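Local coordinates for protein agarase (Pseudoalteromonas fuliginea, PDB 6XJ9) that probably hydrolyses the beta-linkages of agarose, as a GH50 agarase that pairs a catalytic region with a carbohydrate-binding-module-like domain, at residues Tyr298-Thr303 and Gly429-Gly434; Pro260-Arg265 and Met754-Tyr759; Tyr132-Gly137 and Asp162-Asp167; Arg119-Pro124 and Val169-Met174. All coordinates share one frame; numbering follows the deposited sequence.

Contact 1. Residues Tyr298-Thr303 and Gly429-Gly434; sequences YLYLAT and GFSSLG
Tyr300 meets residues 429-434 with its hydroxyl and the CE1-CZ edge of its ring, Ser431 O lying near the ring plane at that edge. The side chain, with CG anti to the backbone N (chi1 -180°), carries OH to 2.7 Å from Ser431 O. The donor stands well above the carbonyl plane, 67° out of it, so no lone pair is addressed. At Leu301 the backbone takes over. Its carbonyl O accepts from Ser431 OG at 2.7 Å, this time in the carbonyl plane and on a lone pair. The same Ser431 OG receives the N-H of Thr303 at 2.7 Å and 168°, so one buried hydroxyl bridges two backbone groups on either side of Ala302. Thr303 OG1 accepts from Ser431 N at 3.1 Å and is also hydrogen-bonded to Asn755 OD1. Thr303 O takes Ser432 OG at 2.7 Å, again from above the carbonyl plane, while CB of Thr303 meets the edge of the Phe430 ring. Loop 429-434 leaves helix 413-428 through a Schellman motif at Gly429. Strand 299-305 lies between antiparallel strand 289-293 and parallel strand 709-714, whose His713 holds Ser432 OG; helices 689-704 and 745-763 pack against Phe430 and Thr303.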
loop_
_atom_site.group_PDB
_atom_site.type_symbol
_atom_site.label_atom_id
_atom_site.label_comp_id
_atom_site.label_asym_id
_atom_site.label_seq_id
_atom_site.Cartn_x
_atom_site.Cartn_y
_atom_site.Cartn_z
ATOM N N TYR A 298 7.254 -13.645 -31.238
ATOM C CA TYR A 298 7.482 -13.845 -29.816
ATOM C C TYR A 298 6.143 -14.070 -29.122
ATOM O O TYR A 298 5.140 -13.505 -29.546
ATOM C CB TYR A 298 8.104 -12.599 -29.181
ATOM C CG TYR A 298 9.472 -12.269 -29.706
ATOM C CD1 TYR A 298 10.587 -12.956 -29.251
ATOM C CD2 TYR A 298 9.649 -11.302 -30.683
ATOM C CE1 TYR A 298 11.852 -12.683 -29.742
ATOM C CE2 TYR A 298 10.911 -11.006 -31.176
ATOM C CZ TYR A 298 12.012 -11.698 -30.698
ATOM O OH TYR A 298 13.259 -11.439 -31.179
ATOM N N LEU A 299 6.152 -14.838 -28.026
ATOM C CA LEU A 299 4.939 -15.047 -27.242
ATOM C C LEU A 299 4.453 -13.721 -26.665
ATOM O O LEU A 299 5.252 -12.826 -26.393
ATOM C CB LEU A 299 5.167 -16.084 -26.136
ATOM C CG LEU A 299 5.406 -17.532 -26.569
ATOM C CD1 LEU A 299 5.105 -18.467 -25.412
ATOM C CD2 LEU A 299 4.571 -17.920 -27.784
ATOM N N TYR A 300 3.132 -13.612 -26.474
ATOM C CA TYR A 300 2.504 -12.347 -26.119
ATOM C C TYR A 300 1.240 -12.632 -25.322
ATOM O O TYR A 300 0.459 -13.504 -25.689
ATOM C CB TYR A 300 2.187 -11.549 -27.388
ATOM C CG TYR A 300 1.528 -10.200 -27.209
ATOM C CD1 TYR A 300 2.272 -9.051 -26.980
ATOM C CD2 TYR A 300 0.150 -10.070 -27.296
ATOM C CE1 TYR A 300 1.657 -7.816 -26.815
ATOM C CE2 TYR A 300 -0.476 -8.846 -27.145
ATOM C CZ TYR A 300 0.275 -7.708 -26.909
ATOM O OH TYR A 300 -0.358 -6.499 -26.781
ATOM N N LEU A 301 1.087 -11.913 -24.206
ATOM C CA LEU A 301 -0.146 -11.892 -23.433
ATOM C C LEU A 301 -0.639 -10.448 -23.407
ATOM O O LEU A 301 0.175 -9.526 -23.364
ATOM C CB LEU A 301 0.151 -12.384 -22.016
ATOM C CG LEU A 301 0.682 -13.810 -21.876
ATOM C CD1 LEU A 301 1.137 -14.056 -20.453
ATOM C CD2 LEU A 301 -0.355 -14.849 -22.278
ATOM N N ALA A 302 -1.963 -10.251 -23.428
ATOM C CA ALA A 302 -2.524 -8.909 -23.513
ATOM C C ALA A 302 -2.866 -8.381 -22.122
ATOM O O ALA A 302 -3.808 -8.854 -21.488
ATOM C CB ALA A 302 -3.752 -8.899 -24.398
ATOM N N THR A 303 -2.103 -7.377 -21.680
ATOM C CA THR A 303 -2.420 -6.631 -20.476
ATOM C C THR A 303 -2.551 -5.159 -20.855
ATOM O O THR A 303 -1.957 -4.699 -21.833
ATOM C CB THR A 303 -1.383 -6.851 -19.364
ATOM O OG1 THR A 303 -0.133 -6.321 -19.815
ATOM C CG2 THR A 303 -1.224 -8.310 -18.989
ATOM N N GLY A 429 4.568 -1.590 -17.801
ATOM C CA GLY A 429 4.764 -2.936 -18.319
ATOM C C GLY A 429 3.568 -3.481 -19.107
ATOM O O GLY A 429 3.565 -4.640 -19.514
ATOM N N PHE A 430 2.546 -2.656 -19.346
ATOM C CA PHE A 430 1.368 -3.165 -20.035
ATOM C C PHE A 430 1.707 -3.467 -21.498
ATOM O O PHE A 430 2.340 -2.661 -22.189
ATOM C CB PHE A 430 0.188 -2.196 -19.902
ATOM C CG PHE A 430 -0.518 -2.198 -18.568
ATOM C CD1 PHE A 430 -1.131 -3.345 -18.081
ATOM C CD2 PHE A 430 -0.588 -1.046 -17.798
ATOM C CE1 PHE A 430 -1.796 -3.345 -16.865
ATOM C CE2 PHE A 430 -1.241 -1.051 -16.574
ATOM C CZ PHE A 430 -1.851 -2.200 -16.112
ATOM N N SER A 431 1.211 -4.613 -21.978
ATOM C CA SER A 431 1.506 -5.091 -23.320
ATOM C C SER A 431 0.681 -4.382 -24.394
ATOM O O SER A 431 1.006 -4.519 -25.576
ATOM C CB SER A 431 1.306 -6.570 -23.426
ATOM O OG SER A 431 -0.079 -6.875 -23.347
ATOM N N SER A 432 -0.397 -3.686 -23.991
ATOM C CA SER A 432 -1.371 -3.169 -24.946
ATOM C C SER A 432 -2.105 -1.956 -24.386
ATOM O O SER A 432 -2.089 -1.717 -23.183
ATOM C CB SER A 432 -2.360 -4.257 -25.342
ATOM O OG SER A 432 -3.210 -4.598 -24.248
ATOM N N LEU A 433 -2.736 -1.193 -25.288
ATOM C CA LEU A 433 -3.846 -0.304 -24.963
ATOM C C LEU A 433 -5.119 -1.116 -25.158
ATOM O O LEU A 433 -5.254 -1.809 -26.161
ATOM C CB LEU A 433 -3.865 0.881 -25.944
ATOM C CG LEU A 433 -2.631 1.786 -25.986
ATOM C CD1 LEU A 433 -2.740 2.772 -27.153
ATOM C CD2 LEU A 433 -2.485 2.563 -24.677
ATOM N N GLY A 434 -6.080 -0.973 -24.230
ATOM C CA GLY A 434 -7.256 -1.821 -24.245
ATOM C C GLY A 434 -8.343 -1.313 -25.188
ATOM O O GLY A 434 -8.089 -0.507 -26.081
#

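Contact 2. Residues Pro260-Arg265 and Met754-Tyr759; sequences PTNRSR and MNESMY
Arg263 drives its guanidinium against the backbone carbonyls of Asn755 and Glu756 in helix 745-763, where NH2 is shared between the two successive oxygens. The contact thereby ties the loop between helix 242-252 and strand 282-286 to this C-terminal helix. Asn755 O lies 2.8 Å from Arg263 NH2, with an N-H...O angle of 155°, and Glu756 O is equally near Arg263 NH2 at 2.8 Å but more bent, at 137°. Both oxygens sit close to the guanidinium plane, which places them at its edge. One face of the group is covered by Tyr759, whose CD2 stands 3.6 Å above the plane of the Arg263 guanidinium, over its centre. The two planes are 77° apart, so the ring presents its edge to the guanidinium face. A bend at chi2 turns the arginine toward the helix, and NH1 folds back to Asn262 O at 3.1 Å, which helps fix the rotation of the group. This is the close-packed part, and Tyr759 is itself buried, its OH bonded to Gly267 O.

The looser side is a single link between partly exposed residues. Asn262 ND2 donates to the syn lone pair of Glu756 OE2 at 2.8 Å, with amide and carboxylate nearly coplanar. Asn262 belongs to the type I turn from Pro260 to Arg263, closed by Arg263 N to Pro260 O.

Glu756 OE2 is 4.4 Å from Arg263 NH2 and well out of the guanidinium plane, so that pair is electrostatic and no salt bridge. The guanidinium is probably stabilised mainly by the two carbonyl dipoles, with the carboxylate perhaps adding a modest favourable field.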
loop_
_atom_site.group_PDB
_atom_site.type_symbol
_atom_site.label_atom_id
_atom_site.label_comp_id
_atom_site.label_asym_id
_atom_site.label_seq_id
_atom_site.Cartn_x
_atom_site.Cartn_y
_atom_site.Cartn_z
ATOM N N PRO A 260 11.899 -2.295 -22.273
ATOM C CA PRO A 260 13.109 -2.941 -21.769
ATOM C C PRO A 260 13.584 -4.081 -22.671
ATOM O O PRO A 260 12.868 -4.563 -23.554
ATOM C CB PRO A 260 12.698 -3.435 -20.368
ATOM C CG PRO A 260 11.185 -3.502 -20.417
ATOM C CD PRO A 260 10.779 -2.353 -21.319
ATOM N N THR A 261 14.819 -4.509 -22.416
ATOM C CA THR A 261 15.529 -5.487 -23.223
ATOM C C THR A 261 14.789 -6.828 -23.225
ATOM O O THR A 261 14.706 -7.482 -24.260
ATOM C CB THR A 261 16.996 -5.530 -22.780
ATOM O OG1 THR A 261 17.032 -6.176 -21.509
ATOM C CG2 THR A 261 17.573 -4.144 -22.607
ATOM N N ASN A 262 14.191 -7.195 -22.082
ATOM C CA ASN A 262 13.489 -8.465 -21.934
ATOM C C ASN A 262 12.079 -8.433 -22.555
ATOM O O ASN A 262 11.333 -9.410 -22.461
ATOM C CB ASN A 262 13.504 -8.933 -20.471
ATOM C CG ASN A 262 12.563 -8.143 -19.579
ATOM O OD1 ASN A 262 11.925 -7.205 -20.031
ATOM N ND2 ASN A 262 12.489 -8.487 -18.303
ATOM N N ARG A 263 11.703 -7.325 -23.203
ATOM C CA ARG A 263 10.432 -7.263 -23.918
ATOM C C ARG A 263 10.699 -6.912 -25.380
ATOM O O ARG A 263 11.500 -6.032 -25.661
ATOM C CB ARG A 263 9.481 -6.238 -23.277
ATOM C CG ARG A 263 8.951 -6.641 -21.907
ATOM C CD ARG A 263 7.994 -7.826 -21.955
ATOM N NE ARG A 263 7.503 -8.214 -20.638
ATOM C CZ ARG A 263 8.161 -9.004 -19.793
ATOM N NH1 ARG A 263 9.348 -9.486 -20.120
ATOM N NH2 ARG A 263 7.630 -9.315 -18.628
ATOM N N SER A 264 10.018 -7.601 -26.300
ATOM C CA SER A 264 10.179 -7.334 -27.722
ATOM C C SER A 264 9.474 -6.027 -28.074
ATOM O O SER A 264 8.722 -5.494 -27.259
ATOM C CB SER A 264 9.696 -8.490 -28.568
ATOM O OG SER A 264 8.280 -8.639 -28.477
ATOM N N ARG A 265 9.719 -5.518 -29.291
ATOM C CA ARG A 265 9.212 -4.204 -29.669
ATOM C C ARG A 265 7.684 -4.152 -29.575
ATOM O O ARG A 265 7.137 -3.115 -29.232
ATOM C CB ARG A 265 9.765 -3.734 -31.022
ATOM C CG ARG A 265 9.601 -4.705 -32.183
ATOM C CD ARG A 265 10.231 -4.211 -33.484
ATOM N NE ARG A 265 9.573 -4.902 -34.590
ATOM C CZ ARG A 265 9.679 -4.605 -35.880
ATOM N NH1 ARG A 265 10.447 -3.604 -36.280
ATOM N NH2 ARG A 265 8.994 -5.308 -36.766
ATOM N N MET A 754 3.300 -7.523 -11.908
ATOM C CA MET A 754 2.494 -8.524 -12.592
ATOM C C MET A 754 2.993 -8.701 -14.024
ATOM O O MET A 754 3.213 -9.817 -14.470
ATOM C CB MET A 754 1.016 -8.121 -12.617
ATOM C CG MET A 754 0.144 -9.112 -13.363
ATOM S SD MET A 754 0.190 -10.743 -12.582
ATOM C CE MET A 754 0.098 -11.792 -14.026
ATOM N N ASN A 755 3.164 -7.579 -14.736
ATOM C CA ASN A 755 3.541 -7.576 -16.144
ATOM C C ASN A 755 4.956 -8.121 -16.301
ATOM O O ASN A 755 5.264 -8.763 -17.307
ATOM C CB ASN A 755 3.456 -6.168 -16.742
ATOM C CG ASN A 755 2.038 -5.694 -16.979
ATOM O OD1 ASN A 755 1.207 -6.445 -17.497
ATOM N ND2 ASN A 755 1.757 -4.443 -16.633
ATOM N N GLU A 756 5.803 -7.861 -15.296
ATOM C CA GLU A 756 7.193 -8.288 -15.326
ATOM C C GLU A 756 7.256 -9.815 -15.331
ATOM O O GLU A 756 8.020 -10.414 -16.091
ATOM C CB GLU A 756 7.962 -7.675 -14.147
ATOM C CG GLU A 756 9.445 -7.991 -14.153
ATOM C CD GLU A 756 10.172 -7.473 -15.382
ATOM O OE1 GLU A 756 9.935 -6.311 -15.765
ATOM O OE2 GLU A 756 10.951 -8.248 -15.973
ATOM N N SER A 757 6.421 -10.442 -14.498
ATOM C CA SER A 757 6.562 -11.860 -14.222
ATOM C C SER A 757 5.647 -12.716 -15.094
ATOM O O SER A 757 5.774 -13.937 -15.066
ATOM C CB SER A 757 6.366 -12.149 -12.753
ATOM O OG SER A 757 5.047 -11.801 -12.364
ATOM N N MET A 758 4.763 -12.100 -15.895
ATOM C CA MET A 758 3.685 -12.880 -16.500
ATOM C C MET A 758 4.193 -13.981 -17.428
ATOM O O MET A 758 3.664 -15.090 -17.386
ATOM C CB MET A 758 2.633 -12.041 -17.229
ATOM C CG MET A 758 3.139 -11.214 -18.392
ATOM S SD MET A 758 1.826 -10.061 -18.897
ATOM C CE MET A 758 2.775 -8.982 -19.974
ATOM N N TYR A 759 5.179 -13.675 -18.285
ATOM C CA TYR A 759 5.615 -14.657 -19.269
ATOM C C TYR A 759 6.203 -15.878 -18.562
ATOM O O TYR A 759 5.815 -17.015 -18.833
ATOM C CB TYR A 759 6.536 -14.017 -20.316
ATOM C CG TYR A 759 5.833 -13.031 -21.213
ATOM C CD1 TYR A 759 4.757 -13.427 -21.996
ATOM C CD2 TYR A 759 6.231 -11.702 -21.280
ATOM C CE1 TYR A 759 4.089 -12.526 -22.807
ATOM C CE2 TYR A 759 5.588 -10.797 -22.114
ATOM C CZ TYR A 759 4.517 -11.216 -22.886
ATOM O OH TYR A 759 3.844 -10.334 -23.687
#

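Contact 3. Residues Tyr132-Gly137 and Asp162-Asp167; sequences YAKLDG and DTWESD
Tyr132 and Trp164 supply the aromatic part of the contact. Their planes lie 20° apart, and the centroid of the tyrosine ring is 4.7 Å from that of the indole six-membered ring; the rings are slid so far that they barely overlap. CZ2 of Trp164 accordingly sits over the rim of one tyrosine face, 3.4 Å from Tyr132 CE1. The two side chains come from opposite directions, and in each CG is set between the backbone N and the carbonyl carbon (chi1 69° for Tyr132, 67° for Trp164), which brings the rings together nearly parallel.

Aliphatic packing continues from the indole. Lys134 runs past Trp164 in the opposite sense, with its CD 3.6 Å from Trp164 CZ3.

The polar part centres on one water. It accepts from Lys134 NZ at 3.0 Å and from Thr163 N at 2.9 Å, and it is hydrogen-bonded to Tyr132 OH at 3.1 Å, lying in the tyrosine plane and above one face of the indole. The water thus joins strand and loop through three groups. The lysine and threonine tips meet, and each has a further partner: Asp139 forms a salt bridge with Lys134 NZ, and His138 is hydrogen-bonded to Thr163 OG1.

Tyr132 and Lys134 project from strand 128-134, which lies between strands 89-97 and 169-174 in the carbohydrate-binding-module-like domain; the loop 162-167 precedes strand 169-174 and meets these two side chains.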
loop_
_atom_site.group_PDB
_atom_site.type_symbol
_atom_site.label_atom_id
_atom_site.label_comp_id
_atom_site.label_asym_id
_atom_site.label_seq_id
_atom_site.Cartn_x
_atom_site.Cartn_y
_atom_site.Cartn_z
ATOM N N TYR A 132 -24.091 0.313 7.806
ATOM C CA TYR A 132 -25.515 0.593 7.879
ATOM C C TYR A 132 -26.108 0.765 6.484
ATOM O O TYR A 132 -25.416 1.120 5.529
ATOM C CB TYR A 132 -25.772 1.782 8.809
ATOM C CG TYR A 132 -25.274 3.092 8.259
ATOM C CD1 TYR A 132 -26.010 3.791 7.309
ATOM C CD2 TYR A 132 -24.070 3.633 8.682
ATOM C CE1 TYR A 132 -25.559 4.992 6.786
ATOM C CE2 TYR A 132 -23.611 4.840 8.172
ATOM C CZ TYR A 132 -24.359 5.516 7.222
ATOM O OH TYR A 132 -23.923 6.704 6.708
ATOM N N ALA A 133 -27.406 0.480 6.387
ATOM C CA ALA A 133 -28.179 0.670 5.178
ATOM C C ALA A 133 -29.495 1.343 5.556
ATOM O O ALA A 133 -30.271 0.777 6.321
ATOM C CB ALA A 133 -28.410 -0.678 4.536
ATOM N N LYS A 134 -29.716 2.562 5.046
ATOM C CA LYS A 134 -30.941 3.306 5.308
ATOM C C LYS A 134 -32.095 2.588 4.618
ATOM O O LYS A 134 -32.003 2.267 3.437
ATOM C CB LYS A 134 -30.857 4.735 4.756
ATOM C CG LYS A 134 -29.968 5.712 5.519
ATOM C CD LYS A 134 -29.746 7.023 4.773
ATOM C CE LYS A 134 -29.038 6.846 3.449
ATOM N NZ LYS A 134 -28.206 8.016 3.073
ATOM N N LEU A 135 -33.174 2.332 5.365
ATOM C CA LEU A 135 -34.303 1.605 4.808
ATOM C C LEU A 135 -35.443 2.569 4.499
ATOM O O LEU A 135 -36.317 2.249 3.702
ATOM C CB LEU A 135 -34.723 0.485 5.772
ATOM C CG LEU A 135 -33.739 -0.686 5.846
ATOM C CD1 LEU A 135 -34.241 -1.807 6.747
ATOM C CD2 LEU A 135 -33.423 -1.215 4.458
ATOM N N ASP A 136 -35.402 3.751 5.124
ATOM C CA ASP A 136 -36.436 4.766 4.980
ATOM C C ASP A 136 -35.860 6.116 5.394
ATOM O O ASP A 136 -35.054 6.190 6.317
ATOM C CB ASP A 136 -37.674 4.433 5.821
ATOM C CG ASP A 136 -38.738 5.525 5.811
ATOM O OD1 ASP A 136 -39.550 5.551 4.868
ATOM O OD2 ASP A 136 -38.736 6.347 6.746
ATOM N N GLY A 137 -36.279 7.171 4.690
ATOM C CA GLY A 137 -35.932 8.535 5.059
ATOM C C GLY A 137 -34.719 9.055 4.291
ATOM O O GLY A 137 -34.118 8.327 3.498
ATOM N N ASP A 162 -22.770 10.312 1.895
ATOM C CA ASP A 162 -23.492 10.037 3.127
ATOM C C ASP A 162 -24.376 11.232 3.482
ATOM O O ASP A 162 -24.015 12.376 3.206
ATOM C CB ASP A 162 -22.517 9.765 4.268
ATOM C CG ASP A 162 -21.735 8.474 4.109
ATOM O OD1 ASP A 162 -22.139 7.642 3.273
ATOM O OD2 ASP A 162 -20.741 8.305 4.841
ATOM N N THR A 163 -25.529 10.948 4.103
ATOM C CA THR A 163 -26.477 11.992 4.467
ATOM C C THR A 163 -26.231 12.438 5.904
ATOM O O THR A 163 -26.883 13.355 6.378
ATOM C CB THR A 163 -27.935 11.571 4.236
ATOM O OG1 THR A 163 -28.173 10.360 4.959
ATOM C CG2 THR A 163 -28.268 11.388 2.772
ATOM N N TRP A 164 -25.293 11.776 6.586
ATOM C CA TRP A 164 -24.739 12.301 7.821
ATOM C C TRP A 164 -23.292 11.843 7.941
ATOM O O TRP A 164 -22.926 10.804 7.395
ATOM C CB TRP A 164 -25.589 11.892 9.036
ATOM C CG TRP A 164 -25.577 10.423 9.326
ATOM C CD1 TRP A 164 -24.652 9.739 10.062
ATOM C CD2 TRP A 164 -26.534 9.444 8.877
ATOM N NE1 TRP A 164 -24.975 8.409 10.107
ATOM C CE2 TRP A 164 -26.122 8.197 9.392
ATOM C CE3 TRP A 164 -27.693 9.495 8.095
ATOM C CZ2 TRP A 164 -26.832 7.021 9.155
ATOM C CZ3 TRP A 164 -28.400 8.334 7.868
ATOM C CH2 TRP A 164 -27.977 7.114 8.394
ATOM N N GLU A 165 -22.481 12.626 8.663
ATOM C CA GLU A 165 -21.079 12.307 8.879
ATOM C C GLU A 165 -20.974 11.376 10.087
ATOM O O GLU A 165 -21.653 11.587 11.094
ATOM C CB GLU A 165 -20.291 13.604 9.084
ATOM C CG GLU A 165 -18.780 13.411 9.112
ATOM N N SER A 166 -20.126 10.339 9.987
ATOM C CA SER A 166 -20.004 9.374 11.071
ATOM C C SER A 166 -18.714 8.569 10.975
ATOM O O SER A 166 -17.972 8.647 9.995
ATOM C CB SER A 166 -21.216 8.462 11.171
ATOM O OG SER A 166 -21.363 7.656 10.008
ATOM N N ASP A 167 -18.480 7.774 12.020
ATOM C CA ASP A 167 -17.358 6.854 12.081
ATOM C C ASP A 167 -17.784 5.484 11.548
ATOM O O ASP A 167 -17.129 4.484 11.827
ATOM C CB ASP A 167 -16.767 6.827 13.495
ATOM C CG ASP A 167 -17.607 6.095 14.534
ATOM O OD1 ASP A 167 -18.818 5.971 14.329
ATOM O OD2 ASP A 167 -17.032 5.650 15.555
HETATM O O HOH W 1 -26.040 8.345 5.161
#

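Contact 4. Residues Arg119-Pro124 and Val169-Met174; sequences RSVNVP and VQFISM
An antiparallel strand pair of the carbohydrate-binding-module-like domain joins 119-123 to 172-174, held by two backbone bonds between Ser120 and Ile172. These residues form the hydrogen-bonded pair: Ser120 N donates to Ile172 O at 2.9 Å, and Ile172 N to Ser120 O at 2.8 Å. Next to it, Arg119 and Ser173 are a non-hydrogen-bonded pair, where Arg119 CA makes a CA-H...O contact of 3.2 Å to Ile172 O. The local directions differ by 137°, far from a straight antiparallel 180°, and the pairing breaks at Phe171, between the strand pieces 169-170 and 172-174.

Side chains take over at that break. CG1 of Val121 stands over the Phe171 ring face in a CH-pi contact, 3.9 Å from the centroid. Leu107 of strand 103-111 also packs on Phe171. CG1 sits between the backbone N and the carbonyl carbon (chi1 73°), which leaves CG2 anti to N and facing Val169 CG1, so one valine touches both the 169-170 piece and the interrupting Phe171. At the far end, Met174 bends at chi2 and chi3 beside Ser120, whose OG is hydrogen-bonded to Ile105 O and Gln104. CG of Met174 rests 3.8 Å from Ser120 CB.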
loop_
_atom_site.group_PDB
_atom_site.type_symbol
_atom_site.label_atom_id
_atom_site.label_comp_id
_atom_site.label_asym_id
_atom_site.label_seq_id
_atom_site.Cartn_x
_atom_site.Cartn_y
_atom_site.Cartn_z
ATOM N N ARG A 119 -27.390 -4.731 -1.584
ATOM C CA ARG A 119 -26.370 -3.760 -1.199
ATOM C C ARG A 119 -25.048 -4.508 -0.994
ATOM O O ARG A 119 -25.050 -5.734 -0.923
ATOM C CB ARG A 119 -26.800 -3.003 0.061
ATOM C CG ARG A 119 -28.050 -2.143 -0.104
ATOM C CD ARG A 119 -28.695 -1.783 1.222
ATOM N NE ARG A 119 -29.784 -0.823 1.051
ATOM C CZ ARG A 119 -31.084 -1.116 1.022
ATOM N NH1 ARG A 119 -31.505 -2.366 1.146
ATOM N NH2 ARG A 119 -31.963 -0.147 0.853
ATOM N N SER A 120 -23.917 -3.782 -0.942
ATOM C CA SER A 120 -22.601 -4.394 -0.800
ATOM C C SER A 120 -21.635 -3.456 -0.075
ATOM O O SER A 120 -21.723 -2.241 -0.204
ATOM C CB SER A 120 -22.043 -4.812 -2.145
ATOM O OG SER A 120 -20.829 -5.536 -1.979
ATOM N N VAL A 121 -20.689 -4.030 0.672
ATOM C CA VAL A 121 -19.645 -3.238 1.306
ATOM C C VAL A 121 -18.419 -4.119 1.535
ATOM O O VAL A 121 -18.535 -5.339 1.626
ATOM C CB VAL A 121 -20.140 -2.583 2.612
ATOM C CG1 VAL A 121 -20.301 -3.591 3.740
ATOM C CG2 VAL A 121 -19.229 -1.446 3.053
ATOM N N ASN A 122 -17.242 -3.490 1.632
ATOM C CA ASN A 122 -16.044 -4.210 2.017
ATOM C C ASN A 122 -15.876 -4.134 3.535
ATOM O O ASN A 122 -16.038 -3.066 4.108
ATOM C CB ASN A 122 -14.803 -3.707 1.272
ATOM C CG ASN A 122 -13.563 -4.513 1.613
ATOM O OD1 ASN A 122 -12.974 -4.339 2.678
ATOM N ND2 ASN A 122 -13.151 -5.397 0.719
ATOM N N VAL A 123 -15.548 -5.277 4.156
ATOM C CA VAL A 123 -15.197 -5.378 5.568
ATOM C C VAL A 123 -13.711 -5.711 5.662
ATOM O O VAL A 123 -13.328 -6.872 5.519
ATOM C CB VAL A 123 -16.024 -6.446 6.319
ATOM C CG1 VAL A 123 -15.700 -6.493 7.810
ATOM C CG2 VAL A 123 -17.520 -6.322 6.086
ATOM N N PRO A 124 -12.852 -4.708 5.972
ATOM C CA PRO A 124 -11.414 -4.919 6.128
ATOM C C PRO A 124 -11.106 -5.942 7.220
ATOM O O PRO A 124 -11.896 -6.131 8.138
ATOM C CB PRO A 124 -10.873 -3.556 6.596
ATOM C CG PRO A 124 -11.947 -2.552 6.225
ATOM C CD PRO A 124 -13.254 -3.314 6.216
ATOM N N VAL A 169 -19.844 2.978 8.266
ATOM C CA VAL A 169 -19.717 2.728 6.840
ATOM C C VAL A 169 -21.086 2.400 6.253
ATOM O O VAL A 169 -21.720 1.409 6.625
ATOM C CB VAL A 169 -18.730 1.580 6.555
ATOM C CG1 VAL A 169 -18.474 1.437 5.058
ATOM C CG2 VAL A 169 -17.431 1.741 7.329
ATOM N N GLN A 170 -21.500 3.214 5.284
ATOM C CA GLN A 170 -22.747 2.957 4.594
ATOM C C GLN A 170 -22.537 1.864 3.544
ATOM O O GLN A 170 -21.562 1.889 2.798
ATOM C CB GLN A 170 -23.286 4.243 3.971
ATOM C CG GLN A 170 -24.636 4.041 3.299
ATOM C CD GLN A 170 -25.252 5.286 2.706
ATOM O OE1 GLN A 170 -24.643 6.355 2.638
ATOM N NE2 GLN A 170 -26.484 5.145 2.251
ATOM N N PHE A 171 -23.473 0.905 3.490
ATOM C CA PHE A 171 -23.521 -0.054 2.395
ATOM C C PHE A 171 -23.741 0.692 1.082
ATOM O O PHE A 171 -24.432 1.712 1.047
ATOM C CB PHE A 171 -24.661 -1.062 2.589
ATOM C CG PHE A 171 -24.367 -2.222 3.509
ATOM C CD1 PHE A 171 -24.592 -2.123 4.876
ATOM C CD2 PHE A 171 -23.883 -3.421 3.008
ATOM C CE1 PHE A 171 -24.342 -3.194 5.720
ATOM C CE2 PHE A 171 -23.645 -4.497 3.852
ATOM C CZ PHE A 171 -23.866 -4.378 5.208
ATOM N N ILE A 172 -23.164 0.152 -0.000
ATOM C CA ILE A 172 -23.383 0.682 -1.339
ATOM C C ILE A 172 -24.614 0.014 -1.946
ATOM O O ILE A 172 -24.673 -1.212 -2.053
ATOM C CB ILE A 172 -22.128 0.476 -2.216
ATOM C CG1 ILE A 172 -20.852 1.006 -1.549
ATOM C CG2 ILE A 172 -22.332 1.066 -3.598
ATOM C CD1 ILE A 172 -20.909 2.470 -1.144
ATOM N N SER A 173 -25.592 0.836 -2.362
ATOM C CA SER A 173 -26.769 0.325 -3.050
ATOM C C SER A 173 -26.374 -0.173 -4.440
ATOM O O SER A 173 -25.807 0.575 -5.225
ATOM C CB SER A 173 -27.850 1.381 -3.121
ATOM O OG SER A 173 -28.168 1.846 -1.818
ATOM N N MET A 174 -26.675 -1.443 -4.740
ATOM C CA MET A 174 -26.190 -2.047 -5.969
ATOM C C MET A 174 -27.316 -2.190 -6.995
ATOM O O MET A 174 -27.231 -1.606 -8.073
ATOM C CB MET A 174 -25.510 -3.394 -5.704
ATOM C CG MET A 174 -24.383 -3.322 -4.675
ATOM S SD MET A 174 -22.895 -2.409 -5.204
ATOM C CE MET A 174 -22.107 -3.604 -6.283
#

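Contacts 1 and 2 share one region: Asn755 and Tyr759 of the helix in contact 2 bond to Thr303 and Leu301 of contact 1. Contact 1 is buried and relies on hydroxyl-to-backbone bonds, whereas contact 2, nearer the surface, adds a charged guanidinium and a carboxylate. Contacts 3 and 4 lie together in the carbohydrate-binding-module-like domain, where strands 128-134 and 169-174 are parallel neighbours, with Tyr132 bonded through its backbone to Val169 and Phe171. Contact 3 is buried yet water-bridged and aromatic; contact 4 is partly buried and built on strand pairing with apolar packing. Centres of contacts 1 and 3 are about 43 Å apart.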